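Local structure of pseudouridylate synthase RPUSD4, mitochondrial (Homo sapiens, 5UBA) at residues Y115-V120 with V189-I194; H121-S126 with L209-L214; Q200-L205 with D216-D221. The protein catalyses the isomerisation of uridine to pseudouridine in mitochondrial RNAs, including the 16S ribosomal RNA, whose assembly into a functional mitochondrial ribosome requires this modification. One frame throughout, in Å; residues are numbered along the deposited sequence.

From the N terminus, strand 112-120 supplies 115-120 and runs straight into the loop 121-126, so the first halves of contacts 1 and 2 are consecutive. Contact 1 closes a long excursion, rich in strands, when 189-194 returns antiparallel to 115-120. Helix 200-209 then opens contact 3, and 209-214 completes contact 2 before 216-221 closes contact 3 over a short connection. Contact 2 therefore crosses both others, while contacts 1 and 3 follow in series. Probable backbone hydrogen bonds between Ile118 O and Leu214 N and between Val120 N and Pro212 O tie 209-214 to the strand. Together they join the central sheet of this RluA-family catalytic domain, the helix packed on it and the calcium-binding loop.

Contact 1 (Y115-V120 with V189-I194); sequences YWAITV and VELQPI
The indole of Trp116 meets Glu190 at its edge: NE1 donates to OE2 at 2.9 Å, with the acceptor in the ring plane and the bond nearly straight (170°). The carboxylate, turned 34° from the indole, receives it on the anti side of OE2. Glu190 reaches this position with CG anti to its backbone N (chi1 -170°) and an extended chain whose CG also lies beside NE1. Arg255 makes a cation-pi contact with the same indole, so a tryptophan here serves both as a donor and as a flat partner for a cation. A leucine in its place would probably leave Glu190 OE2 without this N-H and Arg255 without an aromatic partner. On the other face of the sheet, the Tyr115 ring has Leu191 O near its plane at one edge, and Pro193 approaches obliquely, CG lying 3.7 Å from Tyr115 CE1. Small Ala117 leaves room for Leu191 CD1, 3.9 Å from its CB. The backbones form an antiparallel ladder, with paired bonds between Tyr115 and Leu191 and between Ala117 and Val189. Tyr115 lies near Asp83, the probable catalytic residue, a position consistent with the active-site tyrosine of RluA-family enzymes. Helix 200-209 packs on the Tyr115 side of the sheet, Leu201 against Tyr115 and Leu205 against Leu191; beyond Trp116 and Glu190 lies Leu180 of strand 175-182, while strand 252-259 borders 112-120 through His253.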
loop_
_atom_site.group_PDB
_atom_site.type_symbol
_atom_site.label_atom_id
_atom_site.label_comp_id
_atom_site.label_asym_id
_atom_site.label_seq_id
_atom_site.Cartn_x
_atom_site.Cartn_y
_atom_site.Cartn_z
ATOM N N TYR A 115 -2.516 6.694 -0.505
ATOM C CA TYR A 115 -1.686 5.924 0.400
ATOM C C TYR A 115 -0.768 6.868 1.119
ATOM O O TYR A 115 -0.407 7.910 0.585
ATOM C CB TYR A 115 -0.859 4.900 -0.338
ATOM C CG TYR A 115 -1.626 3.768 -0.959
ATOM C CD1 TYR A 115 -2.389 3.980 -2.088
ATOM C CD2 TYR A 115 -1.497 2.474 -0.461
ATOM C CE1 TYR A 115 -3.074 2.939 -2.692
ATOM C CE2 TYR A 115 -2.181 1.424 -1.045
ATOM C CZ TYR A 115 -2.938 1.666 -2.169
ATOM O OH TYR A 115 -3.618 0.612 -2.766
ATOM N N TRP A 116 -0.404 6.513 2.333
ATOM C CA TRP A 116 0.623 7.238 3.080
ATOM C C TRP A 116 1.788 6.303 3.296
ATOM O O TRP A 116 1.615 5.129 3.665
ATOM C CB TRP A 116 0.088 7.714 4.421
ATOM C CG TRP A 116 -0.800 8.932 4.347
ATOM C CD1 TRP A 116 -1.336 9.536 3.235
ATOM C CD2 TRP A 116 -1.244 9.693 5.458
ATOM N NE1 TRP A 116 -2.102 10.626 3.604
ATOM C CE2 TRP A 116 -2.066 10.736 4.967
ATOM C CE3 TRP A 116 -1.031 9.591 6.833
ATOM C CZ2 TRP A 116 -2.665 11.669 5.805
ATOM C CZ3 TRP A 116 -1.625 10.537 7.668
ATOM C CH2 TRP A 116 -2.415 11.563 7.152
ATOM N N ALA A 117 3.008 6.834 3.115
ATOM C CA ALA A 117 4.230 6.082 3.329
ATOM C C ALA A 117 5.251 6.942 4.033
ATOM O O ALA A 117 5.282 8.154 3.860
ATOM C CB ALA A 117 4.810 5.595 2.027
ATOM N N ILE A 118 6.089 6.306 4.834
ATOM C CA ILE A 118 7.313 6.959 5.317
ATOM C C ILE A 118 8.428 6.529 4.420
ATOM O O ILE A 118 8.602 5.337 4.154
ATOM C CB ILE A 118 7.648 6.562 6.759
ATOM C CG1 ILE A 118 6.529 7.005 7.687
ATOM C CG2 ILE A 118 9.005 7.183 7.169
ATOM C CD1 ILE A 118 6.799 6.659 9.143
ATOM N N THR A 119 9.199 7.505 3.944
ATOM C CA THR A 119 10.319 7.256 3.057
ATOM C C THR A 119 11.608 7.619 3.731
ATOM O O THR A 119 11.663 8.496 4.586
ATOM C CB THR A 119 10.220 8.009 1.704
ATOM O OG1 THR A 119 10.197 9.422 1.930
ATOM C CG2 THR A 119 8.949 7.598 0.970
ATOM N N VAL A 120 12.623 6.886 3.335
ATOM C CA VAL A 120 14.004 7.164 3.662
ATOM C C VAL A 120 14.423 8.189 2.586
ATOM O O VAL A 120 14.225 7.953 1.394
ATOM C CB VAL A 120 14.821 5.860 3.552
ATOM C CG1 VAL A 120 16.311 6.125 3.747
ATOM C CG2 VAL A 120 14.283 4.814 4.521
ATOM N N VAL A 189 4.817 10.820 2.997
ATOM C CA VAL A 189 4.477 11.105 1.611
ATOM C C VAL A 189 3.093 10.543 1.297
ATOM O O VAL A 189 2.825 9.375 1.589
ATOM C CB VAL A 189 5.500 10.504 0.623
ATOM C CG1 VAL A 189 5.216 10.924 -0.819
ATOM C CG2 VAL A 189 6.937 10.858 1.019
ATOM N N GLU A 190 2.239 11.381 0.704
ATOM C CA GLU A 190 0.948 10.942 0.178
ATOM C C GLU A 190 1.131 10.517 -1.268
ATOM O O GLU A 190 1.740 11.235 -2.072
ATOM C CB GLU A 190 -0.093 12.061 0.287
ATOM C CG GLU A 190 -1.526 11.616 -0.022
ATOM C CD GLU A 190 -2.606 12.587 0.521
ATOM O OE1 GLU A 190 -2.839 13.594 -0.207
ATOM O OE2 GLU A 190 -3.244 12.390 1.635
ATOM N N LEU A 191 0.628 9.336 -1.597
ATOM C CA LEU A 191 0.782 8.741 -2.915
ATOM C C LEU A 191 -0.577 8.443 -3.496
ATOM O O LEU A 191 -1.460 7.945 -2.784
ATOM C CB LEU A 191 1.529 7.430 -2.765
ATOM C CG LEU A 191 2.888 7.530 -2.054
ATOM C CD1 LEU A 191 3.343 6.196 -1.532
ATOM C CD2 LEU A 191 3.878 8.129 -3.024
ATOM N N GLN A 192 -0.729 8.685 -4.790
ATOM C CA GLN A 192 -1.949 8.317 -5.482
ATOM C C GLN A 192 -1.532 7.570 -6.713
ATOM O O GLN A 192 -1.159 8.208 -7.718
ATOM C CB GLN A 192 -2.833 9.526 -5.822
ATOM C CG GLN A 192 -4.067 9.082 -6.610
ATOM C CD GLN A 192 -5.076 10.163 -6.894
ATOM O OE1 GLN A 192 -4.964 11.297 -6.442
ATOM N NE2 GLN A 192 -6.093 9.795 -7.665
ATOM N N PRO A 193 -1.608 6.231 -6.668
ATOM C CA PRO A 193 -1.402 5.447 -7.885
ATOM C C PRO A 193 -2.625 5.692 -8.792
ATOM O O PRO A 193 -3.784 5.548 -8.348
ATOM C CB PRO A 193 -1.312 4.010 -7.384
ATOM C CG PRO A 193 -2.081 4.012 -6.092
ATOM C CD PRO A 193 -2.034 5.392 -5.520
ATOM N N ILE A 194 -2.379 6.168 -10.009
ATOM C CA ILE A 194 -3.453 6.382 -10.968
ATOM C C ILE A 194 -3.744 5.069 -11.657
ATOM O O ILE A 194 -4.904 4.666 -11.789
ATOM C CB ILE A 194 -3.068 7.453 -12.010
ATOM C CG1 ILE A 194 -2.723 8.783 -11.308
ATOM C CG2 ILE A 194 -4.176 7.596 -13.048
ATOM C CD1 ILE A 194 -3.821 9.397 -10.462
#

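Contact 2 (H121-S126 with L209-L214); sequences HVPMPS and LDCPIL
His121 turns the edge of its imidazole to the backbone of Asp210, with CD2 3.2 Å from Asp210 O and the carbonyl oxygen near the ring plane. Its CG stands anti to the carbonyl carbon (chi1 -44°), which directs the ring toward the residue that follows the helix. The backbone of His121 has positive phi, where the strand has ended, and its carbonyl accepts a hydrogen bond from Thr119 OG1. Val122 contributes its backbone: its carbonyl carbon lies 3.5 Å from Cys211 SG, and the same sulfur is 3.4 Å from Pro123 N. The thiol is thus laid against the peptide link between these two residues, with Pro123 CD close by. A cysteine suits this buried spot because it is compact and its polarisable sulfur packs well against a peptide group and a proline ring. Pro123 then turns CB to Leu209 CD1, 4.3 Å away, a looser apolar touch. Proline has no N-H to leave unpaired in this interior position, and its ring stiffens the loop. At Met124 the contact becomes polar and indirect: a water accepts from Met124 N at 2.9 Å and donates to Leu209 O at 2.8 Å, bridging two backbone groups that do not meet directly. Leu209 CD2 approaches Met124 O, while the methionine side chain leads away. A cis peptide precedes Pro125, whose carbonyl is bonded by Tyr177 OH. This is plain loop-to-loop packing, without a direct hydrogen bond across it. It joins the loop between strands 112-120 and 127-130 to the chain leaving helix 200-209, with Tyr177 and Val179 of strand 175-182 packing against Pro123.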
loop_
_atom_site.group_PDB
_atom_site.type_symbol
_atom_site.label_atom_id
_atom_site.label_comp_id
_atom_site.label_asym_id
_atom_site.label_seq_id
_atom_site.Cartn_x
_atom_site.Cartn_y
_atom_site.Cartn_z
ATOM N N HIS A 121 14.944 9.321 2.986
ATOM C CA HIS A 121 15.219 10.426 2.084
ATOM C C HIS A 121 13.932 11.127 1.707
ATOM O O HIS A 121 12.823 10.553 1.749
ATOM C CB HIS A 121 15.997 10.038 0.808
ATOM C CG HIS A 121 17.141 9.106 1.054
ATOM N ND1 HIS A 121 18.145 9.383 1.960
ATOM C CD2 HIS A 121 17.438 7.898 0.521
ATOM C CE1 HIS A 121 19.003 8.381 1.978
ATOM N NE2 HIS A 121 18.598 7.464 1.118
ATOM N N VAL A 122 14.094 12.369 1.280
ATOM C CA VAL A 122 12.977 13.266 1.000
ATOM C C VAL A 122 12.853 13.450 -0.505
ATOM O O VAL A 122 13.803 13.919 -1.154
ATOM C CB VAL A 122 13.202 14.639 1.662
ATOM C CG1 VAL A 122 12.028 15.575 1.396
ATOM C CG2 VAL A 122 13.471 14.501 3.160
ATOM N N PRO A 123 11.686 13.134 -1.088
ATOM C CA PRO A 123 11.516 13.290 -2.521
ATOM C C PRO A 123 11.822 14.717 -3.043
ATOM O O PRO A 123 11.471 15.688 -2.397
ATOM C CB PRO A 123 10.048 12.966 -2.722
ATOM C CG PRO A 123 9.769 11.948 -1.665
ATOM C CD PRO A 123 10.541 12.416 -0.482
ATOM N N MET A 124 12.477 14.768 -4.193
ATOM C CA MET A 124 12.797 16.045 -4.888
ATOM C C MET A 124 12.361 15.922 -6.355
ATOM O O MET A 124 12.830 15.020 -7.036
ATOM C CB MET A 124 14.291 16.302 -4.817
ATOM C CG MET A 124 14.771 17.629 -5.419
ATOM S SD MET A 124 16.560 17.610 -5.336
ATOM C CE MET A 124 16.783 17.350 -3.584
ATOM N N PRO A 125 11.476 16.795 -6.850
ATOM C CA PRO A 125 10.766 17.814 -6.082
ATOM C C PRO A 125 9.831 17.209 -5.031
ATOM O O PRO A 125 9.545 16.021 -5.081
ATOM C CB PRO A 125 9.921 18.522 -7.144
ATOM C CG PRO A 125 10.628 18.275 -8.423
ATOM C CD PRO A 125 11.191 16.891 -8.291
ATOM N N SER A 126 9.352 18.030 -4.119
ATOM C CA SER A 126 8.524 17.534 -3.004
ATOM C C SER A 126 7.119 17.108 -3.428
ATOM O O SER A 126 6.434 16.443 -2.657
ATOM C CB SER A 126 8.446 18.560 -1.873
ATOM O OG SER A 126 7.970 19.780 -2.354
ATOM N N LEU A 209 12.572 7.885 -7.448
ATOM C CA LEU A 209 12.936 9.010 -6.597
ATOM C C LEU A 209 14.116 8.775 -5.658
ATOM O O LEU A 209 14.507 9.678 -4.941
ATOM C CB LEU A 209 11.706 9.443 -5.778
ATOM C CG LEU A 209 10.534 10.022 -6.578
ATOM C CD1 LEU A 209 9.260 10.064 -5.771
ATOM C CD2 LEU A 209 10.891 11.426 -7.062
ATOM N N ASP A 210 14.654 7.555 -5.612
ATOM C CA ASP A 210 15.671 7.198 -4.610
ATOM C C ASP A 210 15.208 7.478 -3.179
ATOM O O ASP A 210 15.977 7.909 -2.325
ATOM C CB ASP A 210 16.999 7.924 -4.906
ATOM C CG ASP A 210 18.157 7.381 -4.097
ATOM O OD1 ASP A 210 18.166 6.171 -3.771
ATOM O OD2 ASP A 210 19.058 8.184 -3.752
ATOM N N CYS A 211 13.916 7.224 -2.925
ATOM C CA CYS A 211 13.325 7.419 -1.616
ATOM C C CYS A 211 12.536 6.172 -1.248
ATOM O O CYS A 211 11.307 6.210 -1.203
ATOM C CB CYS A 211 12.422 8.647 -1.574
ATOM S SG CYS A 211 13.281 10.230 -1.834
ATOM N N PRO A 212 13.241 5.066 -0.964
ATOM C CA PRO A 212 12.481 3.848 -0.662
ATOM C C PRO A 212 11.654 3.984 0.600
ATOM O O PRO A 212 11.990 4.715 1.533
ATOM C CB PRO A 212 13.547 2.773 -0.490
ATOM C CG PRO A 212 14.780 3.527 -0.137
ATOM C CD PRO A 212 14.689 4.877 -0.793
ATOM N N ILE A 213 10.549 3.259 0.630
ATOM C CA ILE A 213 9.729 3.243 1.831
ATOM C C ILE A 213 10.502 2.608 2.985
ATOM O O ILE A 213 11.244 1.633 2.776
ATOM C CB ILE A 213 8.420 2.479 1.541
ATOM C CG1 ILE A 213 7.625 3.200 0.439
ATOM C CG2 ILE A 213 7.577 2.311 2.790
ATOM C CD1 ILE A 213 6.350 2.507 0.067
ATOM N N LEU A 214 10.305 3.147 4.189
ATOM C CA LEU A 214 10.892 2.608 5.402
ATOM C C LEU A 214 10.446 1.150 5.561
ATOM O O LEU A 214 9.243 0.865 5.500
ATOM C CB LEU A 214 10.458 3.403 6.625
ATOM C CG LEU A 214 10.994 2.938 7.982
ATOM C CD1 LEU A 214 12.509 3.027 8.067
ATOM C CD2 LEU A 214 10.362 3.774 9.077
HETATM O O HOH W 1 13.961 12.421 -4.939
#

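Contact 3 (Q200-L205 with D216-D221); sequences QLRVHL and DHKYSD. With CA (calcium ion), chain E.
Arg202 and Asp216 meet side-on in a two-pronged salt bridge, NE reaching OD2 and NH2 reaching OD1, each at 2.9 Å. Both oxygens lie in the guanidinium plane, yet the carboxylate is turned 51° against it and is met from above its own plane. On the opposite face of that carboxylate, Tyr219 N donates to OD1 at 3.1 Å, an Asx motif. Asp216 CG stands anti to the backbone N (chi1 -161°), and aspartate is short enough to accept from Tyr219 N, within the turn that follows, while gripping the arginine. A water donates to both OD2 and Arg202 O, linking the carboxylate to the helix backbone as well.

The Tyr219 ring wedges beside this pair. Its CE2 edge lies over one face of the guanidinium, while Arg202 NE sits near the tyrosine's own plane. Val203 CG2 makes a CH-pi contact with one face of the ring, 3.9 Å from its centroid, and Lys218 CG covers the opposite face. The aromatic ring is therefore held between two aliphatic groups, its hydroxyl bonded to His199 ND1.

The type I turn His217-Ser220 presents two carbonyls to the calcium ion, His217 O at 2.3 Å and Ser220 O at 2.5 Å; a water, Asn223 and Ala226 also bind. Arg202 approaches Asp83, consistent with the active-site arginine of this family, and the salt bridge fixes its rotation. Helix 200-209 meets the calcium-binding loop through Arg202 and Val203, and packs Leu201 and Leu205 onto strands 112-120 and 186-193.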
loop_
_atom_site.group_PDB
_atom_site.type_symbol
_atom_site.label_atom_id
_atom_site.label_comp_id
_atom_site.label_asym_id
_atom_site.label_seq_id
_atom_site.Cartn_x
_atom_site.Cartn_y
_atom_site.Cartn_z
ATOM N N GLN A 200 3.775 -0.810 -7.717
ATOM C CA GLN A 200 4.154 0.428 -8.382
ATOM C C GLN A 200 4.589 1.516 -7.418
ATOM O O GLN A 200 5.510 2.229 -7.719
ATOM C CB GLN A 200 3.091 0.932 -9.362
ATOM C CG GLN A 200 1.886 1.646 -8.827
ATOM C CD GLN A 200 1.140 2.329 -9.966
ATOM O OE1 GLN A 200 0.539 1.636 -10.778
ATOM N NE2 GLN A 200 1.182 3.666 -10.043
ATOM N N LEU A 201 3.935 1.661 -6.274
ATOM C CA LEU A 201 4.339 2.714 -5.317
ATOM C C LEU A 201 5.749 2.499 -4.797
ATOM O O LEU A 201 6.549 3.452 -4.697
ATOM C CB LEU A 201 3.364 2.837 -4.134
ATOM C CG LEU A 201 1.914 3.149 -4.507
ATOM C CD1 LEU A 201 1.068 3.256 -3.258
ATOM C CD2 LEU A 201 1.814 4.399 -5.356
ATOM N N ARG A 202 6.039 1.256 -4.442
ATOM C CA ARG A 202 7.357 0.905 -3.933
ATOM C C ARG A 202 8.444 1.090 -4.963
ATOM O O ARG A 202 9.511 1.617 -4.648
ATOM C CB ARG A 202 7.341 -0.522 -3.387
ATOM C CG ARG A 202 6.458 -0.668 -2.169
ATOM C CD ARG A 202 6.144 -2.117 -1.892
ATOM N NE ARG A 202 7.311 -2.829 -1.413
ATOM C CZ ARG A 202 7.324 -4.122 -1.109
ATOM N NH1 ARG A 202 6.215 -4.843 -1.232
ATOM N NH2 ARG A 202 8.444 -4.696 -0.676
ATOM N N VAL A 203 8.181 0.655 -6.181
ATOM C CA VAL A 203 9.177 0.724 -7.273
ATOM C C VAL A 203 9.349 2.172 -7.718
ATOM O O VAL A 203 10.479 2.657 -7.857
ATOM C CB VAL A 203 8.792 -0.220 -8.415
ATOM C CG1 VAL A 203 9.692 -0.053 -9.649
ATOM C CG2 VAL A 203 8.827 -1.662 -7.917
ATOM N N HIS A 204 8.264 2.905 -7.883
ATOM C CA HIS A 204 8.404 4.310 -8.258
ATOM C C HIS A 204 9.146 5.126 -7.202
ATOM O O HIS A 204 9.992 5.957 -7.528
ATOM C CB HIS A 204 7.044 4.913 -8.546
ATOM C CG HIS A 204 6.554 4.646 -9.928
ATOM N ND1 HIS A 204 5.288 4.988 -10.331
ATOM C CD2 HIS A 204 7.185 4.152 -11.021
ATOM C CE1 HIS A 204 5.153 4.710 -11.620
ATOM N NE2 HIS A 204 6.285 4.195 -12.063
ATOM N N LEU A 205 8.856 4.911 -5.921
ATOM C CA LEU A 205 9.568 5.653 -4.870
ATOM C C LEU A 205 11.052 5.273 -4.792
ATOM O O LEU A 205 11.920 6.149 -4.688
ATOM C CB LEU A 205 8.910 5.419 -3.505
ATOM C CG LEU A 205 7.708 6.281 -3.191
ATOM C CD1 LEU A 205 6.971 5.751 -1.972
ATOM C CD2 LEU A 205 8.089 7.735 -2.972
ATOM N N ASP A 216 11.316 -1.243 3.404
ATOM C CA ASP A 216 11.282 -1.918 2.120
ATOM C C ASP A 216 12.630 -2.576 1.813
ATOM O O ASP A 216 13.408 -2.076 1.017
ATOM C CB ASP A 216 10.862 -0.981 0.983
ATOM C CG ASP A 216 10.390 -1.745 -0.223
ATOM O OD1 ASP A 216 10.702 -2.957 -0.345
ATOM O OD2 ASP A 216 9.632 -1.162 -1.032
ATOM N N HIS A 217 12.847 -3.711 2.442
ATOM C CA HIS A 217 14.113 -4.418 2.253
ATOM C C HIS A 217 14.282 -4.850 0.810
ATOM O O HIS A 217 15.393 -4.682 0.218
ATOM C CB HIS A 217 14.196 -5.565 3.247
ATOM C CG HIS A 217 13.908 -5.105 4.629
ATOM N ND1 HIS A 217 14.682 -4.159 5.254
ATOM C CD2 HIS A 217 12.852 -5.328 5.443
ATOM C CE1 HIS A 217 14.162 -3.882 6.435
ATOM N NE2 HIS A 217 13.031 -4.558 6.563
ATOM N N LYS A 218 13.201 -5.327 0.188
ATOM C CA LYS A 218 13.237 -5.834 -1.181
ATOM C C LYS A 218 13.706 -4.792 -2.181
ATOM O O LYS A 218 14.548 -5.071 -3.044
ATOM C CB LYS A 218 11.855 -6.365 -1.573
ATOM C CG LYS A 218 11.749 -6.859 -3.015
ATOM C CD LYS A 218 10.385 -7.415 -3.346
ATOM C CE LYS A 218 10.132 -8.773 -2.712
ATOM N NZ LYS A 218 8.721 -9.174 -2.975
ATOM N N TYR A 219 13.175 -3.584 -2.078
ATOM C CA TYR A 219 13.463 -2.566 -3.074
ATOM C C TYR A 219 14.528 -1.540 -2.695
ATOM O O TYR A 219 14.699 -0.557 -3.429
ATOM C CB TYR A 219 12.139 -1.926 -3.508
ATOM C CG TYR A 219 11.246 -2.888 -4.276
ATOM C CD1 TYR A 219 11.652 -3.431 -5.500
ATOM C CD2 TYR A 219 10.001 -3.275 -3.797
ATOM C CE1 TYR A 219 10.835 -4.300 -6.212
ATOM C CE2 TYR A 219 9.184 -4.138 -4.494
ATOM C CZ TYR A 219 9.585 -4.645 -5.709
ATOM O OH TYR A 219 8.772 -5.520 -6.397
ATOM N N SER A 220 15.284 -1.784 -1.620
ATOM C CA SER A 220 16.339 -0.874 -1.164
ATOM C C SER A 220 17.764 -1.354 -1.494
ATOM O O SER A 220 18.079 -2.566 -1.432
ATOM C CB SER A 220 16.219 -0.636 0.338
ATOM O OG SER A 220 15.020 0.040 0.683
ATOM N N ASP A 221 18.610 -0.377 -1.835
ATOM C CA ASP A 221 20.056 -0.568 -1.993
ATOM C C ASP A 221 20.448 -1.537 -3.099
ATOM O O ASP A 221 21.552 -2.104 -3.062
ATOM C CB ASP A 221 20.677 -0.955 -0.634
ATOM C CG ASP A 221 20.152 -0.102 0.502
ATOM O OD1 ASP A 221 20.315 1.136 0.436
ATOM O OD2 ASP A 221 19.535 -0.648 1.448
HETATM CA CA CA E . 17.675 -4.485 0.156
HETATM O O HOH W 2 10.015 1.504 -1.640
HETATM O O HOH W 3 19.466 -3.454 1.226
#